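Local coordinates for protein thioesterase superfamily (Jannaschia sp., PDB 2OAF) that probably hydrolyses thioester bonds, being built on the hot-dog fold shared by enzymes of the thioesterase superfamily, at residues F17-R22 / A43-D48; K91-P96 / D109-G114; T97-K102 / Q135-H140; K102-R107 / C124-A129. All blocks are in the same frame, centred on the assembly; numbering follows the deposited sequence.

Overall arrangement
The hot-dog fold, in which a curved antiparallel sheet wraps a long helix, serves here as a worked example. Contact 1 sets strand 17-21 against helix 39-54, and its centre lies about 8 Å from that of contact 2, in which strand 90-99 pairs with strand 103-112. Contacts 2 and 3 both use strand 90-99. Contacts 2 and 4 share strand 103-112, but their centres lie about 21 Å apart. Contacts 3 and 4, about 7 Å between centres, share K102, a water and a phosphate. Contact 1 comes first in sequence; contact 4 is nested within the loop that contact 3 closes. Contact 1 thus ties the helix to the sheet that the strand pairings of contacts 2 and 4 build.

Contact 1. Residues F17-R22 / A43-D48; sequences FVHDVR and ALEAID
H19 on strand 17-21 meets E45 and A46 on helix 39-54, joining the sheet of the hot-dog fold to the long helix that it wraps. The strand and helix segments have axes 8.3 Å apart at their closest.

The polar part is a histidine-carboxylate hydrogen bond: H19 NE2 donates to E45 OE2 over 2.7 Å, nearly straight at 166°. OE2 lies close to the imidazole plane and is met on the anti side, 26° out of the carboxylate plane. The two flat groups are turned steeply against each other, and the side chains cross at about a right angle. A water donates a second bond to the same oxygen, E45 OE2, at 3.3 Å, and reaches back to D20 O on the strand. H19 also packs on R22 of the second subunit, so the contact borders the subunit interface.

The remaining contacts are packing. With CG anti to its backbone N (chi1 177°), the H19 ring is carried toward the helix, and CD2 comes within 3.7 Å of A46 CA. E45 O lies over one face of the ring, offset toward its rim. V21 CG2 and E45 OE2 meet tip to tip at 3.7 Å. An alanine in place of H19 would probably leave E45 OE2 without its N-H donor and open a gap beside A46 CA. At the N-terminal end of the strand F17 turns an edge to the helix: its CE2 is 4.3 Å from A46 O, which lies near the plane of the ring.

Contact 2. Residues K91-P96 / D109-G114; sequences KCHTWP and DGVQDG
K91, C92 and H93 pair with V111, G110 and D109 in a largely buried antiparallel contact between strands 90-99 and 103-112; strand 90-99 also pairs with strand 17-21 on its other edge. K91-V111 and H93-D109 are hydrogen-bonded pairs, each closed by two backbone bonds; K91 N to V111 O, for instance, measures 2.8 Å. C92-G110 between them is a non-hydrogen-bonded pair, where C92 CA makes a CH...O contact with D109 O at 3.3 Å. D109 O thus receives both this contact and the bond from H93 N.

Side chains of H93, D109 and V111 share one face of the sheet. H93 CG lies beside its backbone N (chi1 -61°), and the ring's CD2 touches V111 CG2 at 3.6 Å. W95 turns its indole so that CH2, at the ring edge, stands 4.1 Å from D109 OD2, with ring and carboxylate planes nearly perpendicular. That carboxylate is held by salt bridges to R107 and R12, while W95 NE1 bonds to Q10. The two consecutive antiparallel strands form a beta hairpin, and its C92 face packs on A46 of helix 39-54, as the sheet of a hot-dog fold does on its central helix.

Contact 3. Residues T97-K102 / Q135-H140; sequences TRLGTK and QPAPDH. With PO4 (phosphate ion), chain H.
T101 O accepts a hydrogen bond from A137 N at 2.8 Å, fairly straight at 161°, and this backbone link ties the turn after strand 90-99 to the loop before helix 139-145. The carbonyl oxygen also has P136 around it: P136 CA lies 3.4 Å from T101 O. On the flank of this bond T101 CG2 and P136 CB come to 4.2 Å. A water joins the same two segments a little further on, lying 2.7 Å from both K102 O and Q135 O, though it cannot serve every acceptor near it at once.

The apolar part is small. L99 CG, anti to the backbone N (chi1 177°), heads toward the loop, and the CD1 branch of L99 meets A137 CB at 3.9 Å.

Elsewhere on the turn a phosphate, probably from the crystallisation liquor, is gripped by R98 and the backbone. R98 NH2 donates to PO4 O1 and NH1 to PO4 O2, the latter oxygen lying at the guanidinium edge, while K102 N bonds to PO4 O3 at 3.1 Å. G100 CA stands only 3.2 Å from PO4 O2, where a side chain would collide with the anion.

R98 and T97 form a classic beta bulge opposite T105 of strand 103-112. L99 continues onto R142 and I145 of helix 139-145, and A137 rests on F126 of strand 115-128.

Contact 4. Residues K102-R107 / C124-A129; sequences KSITFR and CVFTIA. With PO4 (phosphate ion), chain H.
F126 reaches from strand 115-128 across to K102, just before strand 103-112, and to I104 within it. Its CB stands 4.6 Å from K102 O. CG lies beside the backbone N and anti to the carbonyl carbon (chi1 -70°), which directs the ring toward the neighbouring strand. CD1 then comes within 3.5 Å of K102 O, and this oxygen sits at the edge of the ring, in its plane. CE1 is near both K102 O and I104 CG2, and the tip, CZ, meets I104 CG2 obliquely at 4.1 Å. An alanine here would probably open a gap beside I104 CG2 and leave K102 O without the ring edge that CD1 and CE1 present to it.

I104 CG2 also touches C124 CB at 3.8 Å. Those two residues form an antiparallel hydrogen-bonded pair, with I104 N to C124 O and C124 N to I104 O both at 3.0 Å. Beyond the pair V125 CA makes a CH...O contact with K102 O, and F126 N donates to a water that also lies near K102 O.

S103 OG and S103 N both hydrogen-bond PO4 O2 of a phosphate, probably from the crystallisation liquor, at 2.8 and 2.9 Å. F126 also touches T71 of strand 69-80 and Q135 of strand 133-135. Strands 103-112 and 115-128 are thus inner members of the curled antiparallel hot-dog sheet, with strands 90-99 and 69-80 as their next neighbours.

Contact 1. Residues F17-R22 / A43-D48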
# COMPACT_ATOMS: atom_id res chain seq x y z
N PHE B 17 -11.56 -18.82 13.40
CA PHE B 17 -11.28 -17.52 13.95
C PHE B 17 -11.76 -16.47 12.95
O PHE B 17 -11.55 -16.61 11.75
CB PHE B 17 -9.76 -17.41 14.16
CG PHE B 17 -9.32 -16.07 14.63
CD1 PHE B 17 -9.63 -15.63 15.91
CD2 PHE B 17 -8.60 -15.23 13.80
CE1 PHE B 17 -9.25 -14.39 16.35
CE2 PHE B 17 -8.20 -14.00 14.24
CZ PHE B 17 -8.54 -13.57 15.51
N VAL B 18 -12.36 -15.40 13.45
CA VAL B 18 -12.81 -14.32 12.60
C VAL B 18 -12.03 -13.06 12.96
O VAL B 18 -12.03 -12.66 14.12
CB VAL B 18 -14.36 -14.12 12.71
CG1 VAL B 18 -14.81 -12.91 11.86
CG2 VAL B 18 -15.11 -15.38 12.29
N HIS B 19 -11.31 -12.50 11.98
CA HIS B 19 -10.64 -11.21 12.11
C HIS B 19 -11.43 -10.15 11.35
O HIS B 19 -11.69 -10.31 10.17
CB HIS B 19 -9.21 -11.29 11.57
CG HIS B 19 -8.49 -9.98 11.59
ND1 HIS B 19 -8.23 -9.30 12.76
CD2 HIS B 19 -7.99 -9.22 10.59
CE1 HIS B 19 -7.62 -8.17 12.48
NE2 HIS B 19 -7.46 -8.09 11.17
N ASP B 20 -11.80 -9.05 12.02
CA ASP B 20 -12.51 -7.95 11.36
C ASP B 20 -11.54 -7.04 10.68
O ASP B 20 -10.54 -6.67 11.28
CB ASP B 20 -13.28 -7.10 12.37
CG ASP B 20 -14.47 -7.82 12.98
OD1 ASP B 20 -14.83 -8.92 12.54
OD2 ASP B 20 -15.04 -7.27 13.95
N VAL B 21 -11.83 -6.70 9.43
CA VAL B 21 -11.06 -5.74 8.66
C VAL B 21 -12.02 -4.61 8.28
O VAL B 21 -13.10 -4.85 7.75
CB VAL B 21 -10.41 -6.41 7.42
CG1 VAL B 21 -9.75 -5.38 6.53
CG2 VAL B 21 -9.40 -7.49 7.85
N ARG B 22 -11.64 -3.38 8.60
CA ARG B 22 -12.37 -2.20 8.20
C ARG B 22 -11.91 -1.81 6.79
O ARG B 22 -10.73 -1.51 6.56
CB ARG B 22 -12.08 -1.04 9.20
CG ARG B 22 -13.03 0.20 9.06
CD ARG B 22 -12.66 1.41 10.05
NE ARG B 22 -11.39 2.08 9.70
N ALA B 43 -6.23 -10.38 3.69
CA ALA B 43 -6.17 -11.81 4.06
C ALA B 43 -4.94 -12.13 4.93
O ALA B 43 -5.02 -12.89 5.90
CB ALA B 43 -6.20 -12.70 2.80
N LEU B 44 -3.82 -11.51 4.61
CA LEU B 44 -2.59 -11.69 5.37
C LEU B 44 -2.71 -11.11 6.78
O LEU B 44 -2.23 -11.71 7.75
CB LEU B 44 -1.40 -11.12 4.61
CG LEU B 44 -0.62 -12.08 3.69
CD1 LEU B 44 -1.54 -12.93 2.86
CD2 LEU B 44 0.36 -11.30 2.78
N GLU B 45 -3.36 -9.96 6.89
CA GLU B 45 -3.65 -9.36 8.19
C GLU B 45 -4.46 -10.32 9.09
O GLU B 45 -4.23 -10.41 10.30
CB GLU B 45 -4.36 -8.04 7.96
CG GLU B 45 -4.76 -7.26 9.22
CD GLU B 45 -5.75 -6.11 8.92
OE1 GLU B 45 -5.58 -5.46 7.83
OE2 GLU B 45 -6.67 -5.90 9.76
N ALA B 46 -5.39 -11.04 8.48
CA ALA B 46 -6.19 -12.05 9.14
C ALA B 46 -5.34 -13.18 9.68
O ALA B 46 -5.56 -13.68 10.81
CB ALA B 46 -7.22 -12.59 8.15
N ILE B 47 -4.39 -13.64 8.87
CA ILE B 47 -3.50 -14.71 9.28
C ILE B 47 -2.58 -14.22 10.41
O ILE B 47 -2.36 -14.92 11.39
CB ILE B 47 -2.65 -15.23 8.07
CG1 ILE B 47 -3.55 -15.88 6.99
CG2 ILE B 47 -1.52 -16.17 8.56
CD1 ILE B 47 -2.82 -16.22 5.64
N ASP B 48 -2.05 -13.02 10.27
CA ASP B 48 -1.28 -12.39 11.34
C ASP B 48 -2.09 -12.34 12.64
O ASP B 48 -1.54 -12.62 13.72
CB ASP B 48 -0.84 -10.98 10.92
CG ASP B 48 -0.11 -10.26 12.03
OD1 ASP B 48 1.11 -10.45 12.17
OD2 ASP B 48 -0.76 -9.52 12.76
O HOH W 1 -8.69 -4.84 12.08

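Contact 2. Residues K91-P96 / D109-G114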
# COMPACT_ATOMS: atom_id res chain seq x y z
N LYS B 91 -15.38 -9.56 7.39
CA LYS B 91 -15.11 -10.60 8.37
C LYS B 91 -14.28 -11.69 7.72
O LYS B 91 -14.75 -12.42 6.82
CB LYS B 91 -16.41 -11.19 8.90
CG LYS B 91 -17.36 -10.18 9.51
CD LYS B 91 -17.10 -10.02 10.98
CE LYS B 91 -18.09 -9.07 11.66
NZ LYS B 91 -17.83 -8.94 13.13
N CYS B 92 -13.04 -11.81 8.17
CA CYS B 92 -12.12 -12.77 7.60
C CYS B 92 -12.09 -14.00 8.47
O CYS B 92 -11.45 -14.03 9.50
CB CYS B 92 -10.75 -12.16 7.45
SG CYS B 92 -10.70 -10.77 6.28
N HIS B 93 -12.79 -15.03 8.01
CA HIS B 93 -12.84 -16.33 8.70
C HIS B 93 -11.57 -17.09 8.33
O HIS B 93 -11.33 -17.38 7.15
CB HIS B 93 -14.06 -17.15 8.25
CG HIS B 93 -15.38 -16.50 8.53
ND1 HIS B 93 -16.30 -17.04 9.40
CD2 HIS B 93 -15.93 -15.36 8.05
CE1 HIS B 93 -17.37 -16.27 9.44
NE2 HIS B 93 -17.17 -15.23 8.63
N THR B 94 -10.77 -17.42 9.33
CA THR B 94 -9.38 -17.82 9.10
C THR B 94 -9.07 -19.09 9.87
O THR B 94 -9.37 -19.19 11.07
CB THR B 94 -8.43 -16.70 9.57
OG1 THR B 94 -8.84 -15.50 8.94
CG2 THR B 94 -6.97 -16.99 9.21
N TRP B 95 -8.46 -20.05 9.20
CA TRP B 95 -8.07 -21.27 9.88
C TRP B 95 -7.00 -22.02 9.12
O TRP B 95 -6.89 -21.87 7.91
CB TRP B 95 -9.29 -22.19 10.08
CG TRP B 95 -9.81 -22.80 8.83
CD1 TRP B 95 -9.58 -24.07 8.41
CD2 TRP B 95 -10.62 -22.18 7.82
NE1 TRP B 95 -10.22 -24.29 7.21
CE2 TRP B 95 -10.85 -23.14 6.81
CE3 TRP B 95 -11.16 -20.90 7.65
CZ2 TRP B 95 -11.62 -22.89 5.67
CZ3 TRP B 95 -11.93 -20.64 6.51
CH2 TRP B 95 -12.14 -21.63 5.53
N PRO B 96 -6.23 -22.87 9.83
CA PRO B 96 -5.27 -23.74 9.17
C PRO B 96 -5.97 -24.96 8.62
O PRO B 96 -6.65 -25.67 9.36
CB PRO B 96 -4.34 -24.16 10.29
CG PRO B 96 -5.19 -24.09 11.52
CD PRO B 96 -6.19 -23.01 11.30
N ASP B 109 -11.65 -16.85 4.31
CA ASP B 109 -12.84 -16.46 3.55
C ASP B 109 -13.13 -15.04 4.03
O ASP B 109 -13.29 -14.78 5.25
CB ASP B 109 -14.08 -17.30 3.84
CG ASP B 109 -14.03 -18.71 3.24
OD1 ASP B 109 -13.09 -19.03 2.49
OD2 ASP B 109 -14.97 -19.49 3.55
N GLY B 110 -13.24 -14.14 3.07
CA GLY B 110 -13.59 -12.74 3.37
C GLY B 110 -15.07 -12.60 3.11
O GLY B 110 -15.52 -12.84 1.98
N VAL B 111 -15.83 -12.27 4.17
CA VAL B 111 -17.30 -12.29 4.14
C VAL B 111 -17.85 -10.95 4.58
O VAL B 111 -17.38 -10.40 5.58
CB VAL B 111 -17.82 -13.39 5.10
CG1 VAL B 111 -19.34 -13.45 5.02
CG2 VAL B 111 -17.17 -14.75 4.74
N GLN B 112 -18.77 -10.39 3.80
CA GLN B 112 -19.39 -9.11 4.11
C GLN B 112 -20.89 -9.22 4.11
O GLN B 112 -21.49 -9.57 3.09
CB GLN B 112 -18.98 -8.03 3.10
CG GLN B 112 -17.62 -7.45 3.33
CD GLN B 112 -17.43 -6.09 2.69
OE1 GLN B 112 -17.79 -5.88 1.54
NE2 GLN B 112 -16.80 -5.18 3.43
N ASP B 113 -21.51 -8.94 5.26
CA ASP B 113 -22.93 -9.13 5.42
C ASP B 113 -23.35 -10.53 5.00
O ASP B 113 -24.40 -10.75 4.37
CB ASP B 113 -23.67 -8.05 4.65
CG ASP B 113 -24.66 -7.34 5.51
OD1 ASP B 113 -24.42 -7.26 6.72
OD2 ASP B 113 -25.65 -6.82 4.96
N GLY B 114 -22.54 -11.50 5.41
CA GLY B 114 -22.78 -12.92 5.10
C GLY B 114 -22.51 -13.41 3.70
O GLY B 114 -22.61 -14.61 3.44

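Contact 3. Residues T97-K102 / Q135-H140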
# COMPACT_ATOMS: atom_id res chain seq x y z
N THR B 97 -5.78 -25.20 7.33
CA THR B 97 -6.41 -26.31 6.65
C THR B 97 -5.48 -27.53 6.63
O THR B 97 -5.95 -28.67 6.51
CB THR B 97 -6.90 -25.87 5.23
OG1 THR B 97 -7.83 -26.84 4.73
CG2 THR B 97 -5.75 -25.65 4.23
N ARG B 98 -4.18 -27.30 6.80
CA ARG B 98 -3.20 -28.33 6.67
C ARG B 98 -1.87 -27.93 7.29
O ARG B 98 -1.46 -26.79 7.17
CB ARG B 98 -3.03 -28.57 5.16
CG ARG B 98 -1.75 -29.23 4.80
CD ARG B 98 -1.68 -29.63 3.34
NE ARG B 98 -0.84 -30.83 3.28
CZ ARG B 98 0.47 -30.83 3.51
NH1 ARG B 98 1.14 -29.69 3.75
NH2 ARG B 98 1.13 -31.98 3.46
N LEU B 99 -1.18 -28.88 7.92
CA LEU B 99 0.18 -28.68 8.39
C LEU B 99 0.97 -29.93 8.05
O LEU B 99 0.66 -30.98 8.54
CB LEU B 99 0.18 -28.44 9.90
CG LEU B 99 1.55 -28.28 10.59
CD1 LEU B 99 2.35 -27.06 10.10
CD2 LEU B 99 1.31 -28.23 12.11
N GLY B 100 1.96 -29.82 7.17
CA GLY B 100 2.82 -30.94 6.89
C GLY B 100 4.05 -30.83 7.76
O GLY B 100 4.04 -30.18 8.79
N THR B 101 5.11 -31.49 7.33
CA THR B 101 6.38 -31.45 8.04
C THR B 101 7.03 -30.11 7.83
O THR B 101 7.65 -29.57 8.74
CB THR B 101 7.32 -32.54 7.51
OG1 THR B 101 6.67 -33.81 7.59
CG2 THR B 101 8.62 -32.57 8.29
N LYS B 102 6.92 -29.58 6.61
CA LYS B 102 7.60 -28.33 6.25
C LYS B 102 6.70 -27.10 6.07
O LYS B 102 7.17 -25.99 6.28
CB LYS B 102 8.49 -28.58 5.02
CG LYS B 102 9.72 -29.45 5.40
CD LYS B 102 10.59 -29.86 4.19
CE LYS B 102 9.83 -30.77 3.20
NZ LYS B 102 10.75 -31.60 2.38
N GLN B 135 13.38 -24.65 8.21
CA GLN B 135 13.35 -25.71 9.20
C GLN B 135 12.00 -26.40 9.10
O GLN B 135 11.04 -25.81 8.61
CB GLN B 135 13.58 -25.18 10.62
CG GLN B 135 12.52 -24.22 11.14
CD GLN B 135 12.75 -23.79 12.58
OE1 GLN B 135 13.14 -24.59 13.42
NE2 GLN B 135 12.45 -22.51 12.89
N PRO B 136 11.92 -27.65 9.54
CA PRO B 136 10.59 -28.22 9.68
C PRO B 136 9.74 -27.45 10.68
O PRO B 136 10.29 -26.78 11.55
CB PRO B 136 10.85 -29.62 10.21
CG PRO B 136 12.28 -29.66 10.61
CD PRO B 136 12.98 -28.60 9.88
N ALA B 137 8.42 -27.58 10.59
CA ALA B 137 7.53 -26.94 11.56
C ALA B 137 7.92 -27.36 12.99
O ALA B 137 7.94 -28.56 13.28
CB ALA B 137 6.08 -27.32 11.30
N PRO B 138 8.24 -26.39 13.87
CA PRO B 138 8.63 -26.78 15.24
C PRO B 138 7.51 -27.42 16.04
O PRO B 138 6.34 -27.04 15.90
CB PRO B 138 9.07 -25.46 15.89
CG PRO B 138 9.18 -24.49 14.80
CD PRO B 138 8.30 -24.93 13.69
N ASP B 139 7.87 -28.38 16.86
CA ASP B 139 6.90 -29.15 17.62
C ASP B 139 6.00 -28.26 18.46
O ASP B 139 4.82 -28.56 18.59
CB ASP B 139 7.59 -30.17 18.57
CG ASP B 139 8.33 -31.29 17.83
OD1 ASP B 139 8.08 -31.50 16.62
OD2 ASP B 139 9.16 -31.96 18.48
N HIS B 140 6.54 -27.21 19.08
CA HIS B 140 5.69 -26.37 19.95
C HIS B 140 4.63 -25.63 19.14
O HIS B 140 3.52 -25.46 19.61
CB HIS B 140 6.47 -25.38 20.84
CG HIS B 140 7.17 -24.28 20.08
ND1 HIS B 140 8.34 -24.48 19.39
CD2 HIS B 140 6.87 -22.96 19.95
CE1 HIS B 140 8.73 -23.34 18.85
NE2 HIS B 140 7.86 -22.40 19.18
P PO4 H . 5.03 -30.47 3.39
O1 PO4 H . 4.14 -31.66 3.08
O2 PO4 H . 4.35 -29.61 4.43
O3 PO4 H . 6.35 -31.02 3.92
O4 PO4 H . 5.24 -29.61 2.15
O HOH W 2 9.75 -25.30 6.29

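Contact 4. Residues K102-R107 / C124-A129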
# COMPACT_ATOMS: atom_id res chain seq x y z
N LYS B 102 6.92 -29.58 6.61
CA LYS B 102 7.60 -28.33 6.25
C LYS B 102 6.70 -27.10 6.07
O LYS B 102 7.17 -25.99 6.28
CB LYS B 102 8.49 -28.58 5.02
CG LYS B 102 9.72 -29.45 5.40
CD LYS B 102 10.59 -29.86 4.19
CE LYS B 102 9.83 -30.77 3.20
NZ LYS B 102 10.75 -31.60 2.38
N SER B 103 5.43 -27.27 5.70
CA SER B 103 4.59 -26.12 5.38
C SER B 103 3.25 -26.16 6.10
O SER B 103 2.79 -27.21 6.49
CB SER B 103 4.31 -26.07 3.88
OG SER B 103 3.46 -27.15 3.53
N ILE B 104 2.62 -24.97 6.20
CA ILE B 104 1.28 -24.81 6.72
C ILE B 104 0.44 -24.08 5.68
O ILE B 104 0.95 -23.22 4.99
CB ILE B 104 1.32 -24.00 8.04
CG1 ILE B 104 -0.06 -23.99 8.73
CG2 ILE B 104 1.87 -22.55 7.80
CD1 ILE B 104 -0.05 -23.31 10.07
N THR B 105 -0.83 -24.44 5.54
CA THR B 105 -1.73 -23.72 4.65
C THR B 105 -2.89 -23.19 5.46
O THR B 105 -3.56 -23.95 6.19
CB THR B 105 -2.25 -24.57 3.51
OG1 THR B 105 -1.15 -25.08 2.75
CG2 THR B 105 -3.22 -23.78 2.61
N PHE B 106 -3.10 -21.89 5.33
CA PHE B 106 -4.21 -21.19 5.93
C PHE B 106 -5.23 -20.91 4.86
O PHE B 106 -4.86 -20.46 3.76
CB PHE B 106 -3.76 -19.84 6.50
CG PHE B 106 -2.99 -19.97 7.79
CD1 PHE B 106 -3.64 -20.02 9.00
CD2 PHE B 106 -1.61 -20.03 7.78
CE1 PHE B 106 -2.93 -20.13 10.18
CE2 PHE B 106 -0.91 -20.12 8.96
CZ PHE B 106 -1.58 -20.17 10.17
N ARG B 107 -6.50 -21.12 5.22
CA ARG B 107 -7.64 -20.62 4.49
C ARG B 107 -8.13 -19.33 5.11
O ARG B 107 -8.12 -19.18 6.34
CB ARG B 107 -8.75 -21.65 4.54
CG ARG B 107 -8.55 -22.82 3.64
CD ARG B 107 -8.93 -22.53 2.17
NE ARG B 107 -10.37 -22.55 2.01
CZ ARG B 107 -11.17 -21.49 2.02
NH1 ARG B 107 -10.68 -20.27 2.12
NH2 ARG B 107 -12.48 -21.66 1.91
N CYS B 124 2.75 -21.25 3.72
CA CYS B 124 4.00 -20.76 4.29
C CYS B 124 4.91 -21.93 4.62
O CYS B 124 4.43 -23.00 4.95
CB CYS B 124 3.68 -20.06 5.60
SG CYS B 124 2.60 -18.63 5.37
N VAL B 125 6.23 -21.72 4.55
CA VAL B 125 7.20 -22.65 5.13
C VAL B 125 7.71 -22.01 6.43
O VAL B 125 7.28 -20.91 6.78
CB VAL B 125 8.36 -22.96 4.15
CG1 VAL B 125 7.84 -23.78 2.96
CG2 VAL B 125 9.08 -21.67 3.70
N PHE B 126 8.58 -22.70 7.15
CA PHE B 126 9.10 -22.22 8.43
C PHE B 126 10.58 -22.00 8.30
O PHE B 126 11.28 -22.79 7.64
CB PHE B 126 8.84 -23.25 9.54
CG PHE B 126 7.40 -23.38 9.92
CD1 PHE B 126 6.56 -24.24 9.22
CD2 PHE B 126 6.85 -22.62 10.97
CE1 PHE B 126 5.20 -24.36 9.57
CE2 PHE B 126 5.49 -22.74 11.31
CZ PHE B 126 4.67 -23.61 10.61
N THR B 127 11.06 -20.92 8.91
CA THR B 127 12.49 -20.65 8.99
C THR B 127 12.94 -20.44 10.44
O THR B 127 12.12 -20.18 11.34
CB THR B 127 12.88 -19.38 8.19
OG1 THR B 127 12.15 -18.27 8.71
CG2 THR B 127 12.59 -19.52 6.68
N ILE B 128 14.25 -20.61 10.63
CA ILE B 128 14.99 -20.06 11.76
C ILE B 128 15.21 -18.61 11.37
O ILE B 128 16.04 -18.32 10.52
CB ILE B 128 16.34 -20.76 11.95
CG1 ILE B 128 16.12 -22.26 12.23
CG2 ILE B 128 17.10 -20.13 13.10
CD1 ILE B 128 17.27 -23.15 11.84
N ALA B 129 14.46 -17.70 11.98
CA ALA B 129 14.32 -16.36 11.44
C ALA B 129 15.66 -15.67 11.27
O ALA B 129 15.95 -15.14 10.19
CB ALA B 129 13.41 -15.51 12.30
P PO4 H . 5.03 -30.47 3.39
O1 PO4 H . 4.14 -31.66 3.08
O2 PO4 H . 4.35 -29.61 4.43
O3 PO4 H . 6.35 -31.02 3.92
O4 PO4 H . 5.24 -29.61 2.15
O HOH W 2 9.75 -25.30 6.29